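Local coordinates for protein type III Pentaketide Synthase (Neurospora crassa, PDB 3EUO) that probably acts as a type III polyketide synthase, an acyltransferase of the chalcone and stilbene synthase family that builds pentaketides, at residues V258-Y270 / A300-L312. Numbering follows the deposited sequence.
Sequences VPVLAKASLQPTY and ATILSGAESAMGL
Leu266 is the knob on the tightly packed side: its side chain sits in a hole formed by Gly305, Ala306, Ala309 and Met310, with CD1 3.6 Å from Ala306 CA. The small residues lining that hole let helix 258-270 and helix 300-310 cross at -42° with their axes 9.1 Å apart at closest approach. Next to the knob, the Met310 chain bends at both chi2 (-49°) and chi3 (-65°), which lays SD against Leu266 CB and Gln267 CG and carries CE over one face of the Tyr270 ring, 4.0 Å from its centroid, in a CH-pi contact. Ala262 CB meets Ile302 CD1 more loosely, at 4.1 Å. In the C-terminal half of this thiolase-like fold, both helices pack against the central mixed sheet: Leu266 also touches Cys363, Phe365 and Met373 on its strands, and Ala306 and Met310 rest on Met295 and Trp293 of strand 292-295, the outermost of the sheet within this chain. The opposite flank of the contact is polar and more open. There Lys263, fully extended, runs its methylenes along Gly305 O, with CG 3.8 Å from Ala309 CB, and NZ donates to Ser308 OG at 3.1 Å. With only an alanine here, Ser308 OG would probably lose this donor and Gly305 O the methylene chain lying along it. One turn earlier, Pro259 CB lies 3.4 Å from Thr301 OG1, while a water bridges the backbones by donating to both Pro259 O and Thr301 O.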
loop_
_atom_site.group_PDB
_atom_site.type_symbol
_atom_site.label_atom_id
_atom_site.label_comp_id
_atom_site.label_asym_id
_atom_site.label_seq_id
_atom_site.Cartn_x
_atom_site.Cartn_y
_atom_site.Cartn_z
ATOM N N VAL A 258 -7.996 -23.788 -0.476
ATOM C CA VAL A 258 -6.733 -23.113 -0.149
ATOM C C VAL A 258 -5.578 -24.051 0.227
ATOM O O VAL A 258 -4.498 -23.924 -0.339
ATOM C CB VAL A 258 -6.915 -22.000 0.917
ATOM C CG1 VAL A 258 -5.575 -21.343 1.266
ATOM C CG2 VAL A 258 -7.895 -20.961 0.412
ATOM N N PRO A 259 -5.800 -24.995 1.163
ATOM C CA PRO A 259 -4.675 -25.868 1.533
ATOM C C PRO A 259 -4.158 -26.677 0.343
ATOM O O PRO A 259 -2.948 -26.865 0.206
ATOM C CB PRO A 259 -5.279 -26.802 2.592
ATOM C CG PRO A 259 -6.516 -26.118 3.068
ATOM C CD PRO A 259 -7.028 -25.337 1.907
ATOM N N VAL A 260 -5.069 -27.124 -0.520
ATOM C CA VAL A 260 -4.699 -27.923 -1.684
ATOM C C VAL A 260 -3.888 -27.092 -2.678
ATOM O O VAL A 260 -2.830 -27.533 -3.133
ATOM C CB VAL A 260 -5.931 -28.594 -2.357
ATOM C CG1 VAL A 260 -5.568 -29.152 -3.724
ATOM C CG2 VAL A 260 -6.475 -29.710 -1.465
ATOM N N LEU A 261 -4.373 -25.886 -2.983
ATOM C CA LEU A 261 -3.692 -24.981 -3.917
ATOM C C LEU A 261 -2.318 -24.560 -3.392
ATOM O O LEU A 261 -1.339 -24.540 -4.143
ATOM C CB LEU A 261 -4.557 -23.749 -4.214
ATOM C CG LEU A 261 -5.908 -23.971 -4.916
ATOM C CD1 LEU A 261 -6.769 -22.713 -4.837
ATOM C CD2 LEU A 261 -5.734 -24.419 -6.365
ATOM N N ALA A 262 -2.261 -24.248 -2.099
ATOM C CA ALA A 262 -1.011 -23.873 -1.440
ATOM C C ALA A 262 -0.009 -25.015 -1.495
ATOM O O ALA A 262 1.126 -24.829 -1.945
ATOM C CB ALA A 262 -1.272 -23.460 -0.007
ATOM N N LYS A 263 -0.440 -26.206 -1.076
ATOM C CA LYS A 263 0.434 -27.380 -1.078
ATOM C C LYS A 263 1.029 -27.609 -2.465
ATOM O O LYS A 263 2.224 -27.874 -2.591
ATOM C CB LYS A 263 -0.316 -28.626 -0.599
ATOM C CG LYS A 263 0.567 -29.866 -0.471
ATOM C CD LYS A 263 -0.227 -31.080 -0.039
ATOM C CE LYS A 263 0.647 -32.332 -0.051
ATOM N NZ LYS A 263 -0.083 -33.515 0.479
ATOM N N ALA A 264 0.189 -27.483 -3.494
ATOM C CA ALA A 264 0.591 -27.694 -4.889
ATOM C C ALA A 264 1.614 -26.681 -5.406
ATOM O O ALA A 264 2.368 -26.975 -6.338
ATOM C CB ALA A 264 -0.643 -27.712 -5.798
ATOM N N SER A 265 1.638 -25.492 -4.811
ATOM C CA SER A 265 2.525 -24.426 -5.279
ATOM C C SER A 265 3.960 -24.528 -4.757
ATOM O O SER A 265 4.864 -23.908 -5.324
ATOM C CB SER A 265 1.950 -23.050 -4.929
ATOM O OG SER A 265 2.031 -22.807 -3.536
ATOM N N LEU A 266 4.165 -25.311 -3.697
ATOM C CA LEU A 266 5.460 -25.362 -2.998
ATOM C C LEU A 266 6.615 -25.881 -3.860
ATOM O O LEU A 266 7.626 -25.201 -4.022
ATOM C CB LEU A 266 5.357 -26.186 -1.704
ATOM C CG LEU A 266 4.518 -25.658 -0.526
ATOM C CD1 LEU A 266 4.265 -26.761 0.468
ATOM C CD2 LEU A 266 5.179 -24.461 0.171
ATOM N N GLN A 267 6.456 -27.083 -4.411
ATOM C CA GLN A 267 7.509 -27.719 -5.213
ATOM C C GLN A 267 7.975 -26.852 -6.396
ATOM O O GLN A 267 9.178 -26.624 -6.543
ATOM C CB GLN A 267 7.086 -29.127 -5.675
ATOM C CG GLN A 267 6.665 -30.076 -4.533
ATOM C CD GLN A 267 5.149 -30.248 -4.378
ATOM O OE1 GLN A 267 4.652 -31.386 -4.309
ATOM N NE2 GLN A 267 4.409 -29.129 -4.305
ATOM N N PRO A 268 7.033 -26.361 -7.233
ATOM C CA PRO A 268 7.418 -25.541 -8.388
ATOM C C PRO A 268 8.085 -24.214 -8.011
ATOM O O PRO A 268 9.031 -23.788 -8.682
ATOM C CB PRO A 268 6.082 -25.267 -9.087
ATOM C CG PRO A 268 5.164 -26.316 -8.587
ATOM C CD PRO A 268 5.572 -26.553 -7.183
ATOM N N THR A 269 7.605 -23.578 -6.946
ATOM C CA THR A 269 8.172 -22.303 -6.491
ATOM C C THR A 269 9.567 -22.519 -5.900
ATOM O O THR A 269 10.504 -21.786 -6.223
ATOM C CB THR A 269 7.240 -21.588 -5.498
ATOM O OG1 THR A 269 5.914 -21.561 -6.041
ATOM C CG2 THR A 269 7.706 -20.152 -5.256
ATOM N N TYR A 270 9.698 -23.557 -5.076
ATOM C CA TYR A 270 10.982 -23.942 -4.491
ATOM C C TYR A 270 12.026 -24.244 -5.572
ATOM O O TYR A 270 13.163 -23.786 -5.479
ATOM C CB TYR A 270 10.802 -25.150 -3.563
ATOM C CG TYR A 270 12.088 -25.837 -3.185
ATOM C CD1 TYR A 270 12.831 -25.416 -2.079
ATOM C CD2 TYR A 270 12.570 -26.907 -3.937
ATOM C CE1 TYR A 270 14.020 -26.037 -1.739
ATOM C CE2 TYR A 270 13.756 -27.537 -3.601
ATOM C CZ TYR A 270 14.472 -27.102 -2.506
ATOM O OH TYR A 270 15.649 -27.731 -2.182
ATOM N N ALA A 300 -2.919 -25.242 10.314
ATOM C CA ALA A 300 -2.192 -26.491 10.569
ATOM C C ALA A 300 -1.951 -27.303 9.298
ATOM O O ALA A 300 -0.888 -27.914 9.146
ATOM C CB ALA A 300 -2.885 -27.333 11.627
ATOM N N THR A 301 -2.924 -27.289 8.384
ATOM C CA THR A 301 -2.804 -28.034 7.128
ATOM C C THR A 301 -1.693 -27.490 6.242
ATOM O O THR A 301 -1.193 -28.201 5.372
ATOM C CB THR A 301 -4.121 -28.071 6.321
ATOM O OG1 THR A 301 -4.433 -26.757 5.846
ATOM C CG2 THR A 301 -5.271 -28.586 7.182
ATOM N N ILE A 302 -1.322 -26.225 6.445
ATOM C CA ILE A 302 -0.231 -25.621 5.685
ATOM C C ILE A 302 1.101 -26.249 6.086
ATOM O O ILE A 302 1.931 -26.580 5.231
ATOM C CB ILE A 302 -0.170 -24.076 5.872
ATOM C CG1 ILE A 302 -1.484 -23.416 5.422
ATOM C CG2 ILE A 302 1.047 -23.483 5.142
ATOM C CD1 ILE A 302 -1.904 -23.726 3.988
ATOM N N LEU A 303 1.291 -26.412 7.390
ATOM C CA LEU A 303 2.507 -27.011 7.917
ATOM C C LEU A 303 2.586 -28.493 7.577
ATOM O O LEU A 303 3.598 -28.948 7.048
ATOM C CB LEU A 303 2.627 -26.788 9.425
ATOM C CG LEU A 303 2.637 -25.321 9.881
ATOM C CD1 LEU A 303 2.669 -25.240 11.388
ATOM C CD2 LEU A 303 3.799 -24.537 9.255
ATOM N N SER A 304 1.524 -29.243 7.864
ATOM C CA SER A 304 1.525 -30.676 7.539
ATOM C C SER A 304 1.604 -30.888 6.024
ATOM O O SER A 304 2.273 -31.809 5.558
ATOM C CB SER A 304 0.316 -31.397 8.149
ATOM O OG SER A 304 -0.902 -30.845 7.683
ATOM N N GLY A 305 0.940 -30.021 5.261
ATOM C CA GLY A 305 1.032 -30.040 3.801
ATOM C C GLY A 305 2.440 -29.827 3.268
ATOM O O GLY A 305 2.853 -30.494 2.313
ATOM N N ALA A 306 3.171 -28.888 3.873
ATOM C CA ALA A 306 4.563 -28.623 3.493
ATOM C C ALA A 306 5.459 -29.820 3.801
ATOM O O ALA A 306 6.299 -30.199 2.982
ATOM C CB ALA A 306 5.082 -27.373 4.178
ATOM N N GLU A 307 5.257 -30.416 4.974
ATOM C CA GLU A 307 5.959 -31.645 5.369
ATOM C C GLU A 307 5.757 -32.759 4.342
ATOM O O GLU A 307 6.703 -33.470 4.000
ATOM C CB GLU A 307 5.472 -32.130 6.735
ATOM C CG GLU A 307 5.867 -31.238 7.893
ATOM C CD GLU A 307 5.065 -31.513 9.153
ATOM O OE1 GLU A 307 4.355 -32.541 9.221
ATOM O OE2 GLU A 307 5.150 -30.692 10.083
ATOM N N SER A 308 4.522 -32.895 3.858
ATOM C CA SER A 308 4.166 -33.918 2.876
ATOM C C SER A 308 4.748 -33.602 1.502
ATOM O O SER A 308 5.428 -34.442 0.906
ATOM C CB SER A 308 2.643 -34.066 2.790
ATOM O OG SER A 308 2.274 -34.978 1.772
ATOM N N ALA A 309 4.478 -32.394 1.010
ATOM C CA ALA A 309 4.890 -31.972 -0.329
ATOM C C ALA A 309 6.402 -31.979 -0.527
ATOM O O ALA A 309 6.886 -32.387 -1.585
ATOM C CB ALA A 309 4.327 -30.594 -0.647
ATOM N N MET A 310 7.141 -31.525 0.486
ATOM C CA MET A 310 8.589 -31.340 0.353
ATOM C C MET A 310 9.407 -32.410 1.092
ATOM O O MET A 310 10.636 -32.344 1.115
ATOM C CB MET A 310 9.016 -29.936 0.822
ATOM C CG MET A 310 8.354 -28.733 0.108
ATOM S SD MET A 310 8.333 -28.766 -1.707
ATOM C CE MET A 310 10.065 -28.680 -2.134
ATOM N N GLY A 311 8.729 -33.384 1.695
ATOM C CA GLY A 311 9.405 -34.438 2.459
ATOM C C GLY A 311 10.174 -33.932 3.669
ATOM O O GLY A 311 11.368 -34.226 3.821
ATOM N N LEU A 312 9.484 -33.188 4.538
ATOM C CA LEU A 312 10.097 -32.553 5.709
ATOM C C LEU A 312 9.550 -33.121 7.024
ATOM O O LEU A 312 8.482 -33.731 7.041
ATOM C CB LEU A 312 9.870 -31.029 5.665
ATOM C CG LEU A 312 10.293 -30.291 4.390
ATOM C CD1 LEU A 312 9.811 -28.838 4.390
ATOM C CD2 LEU A 312 11.808 -30.354 4.209
HETATM O O HOH W 1 -1.748 -27.266 2.545
#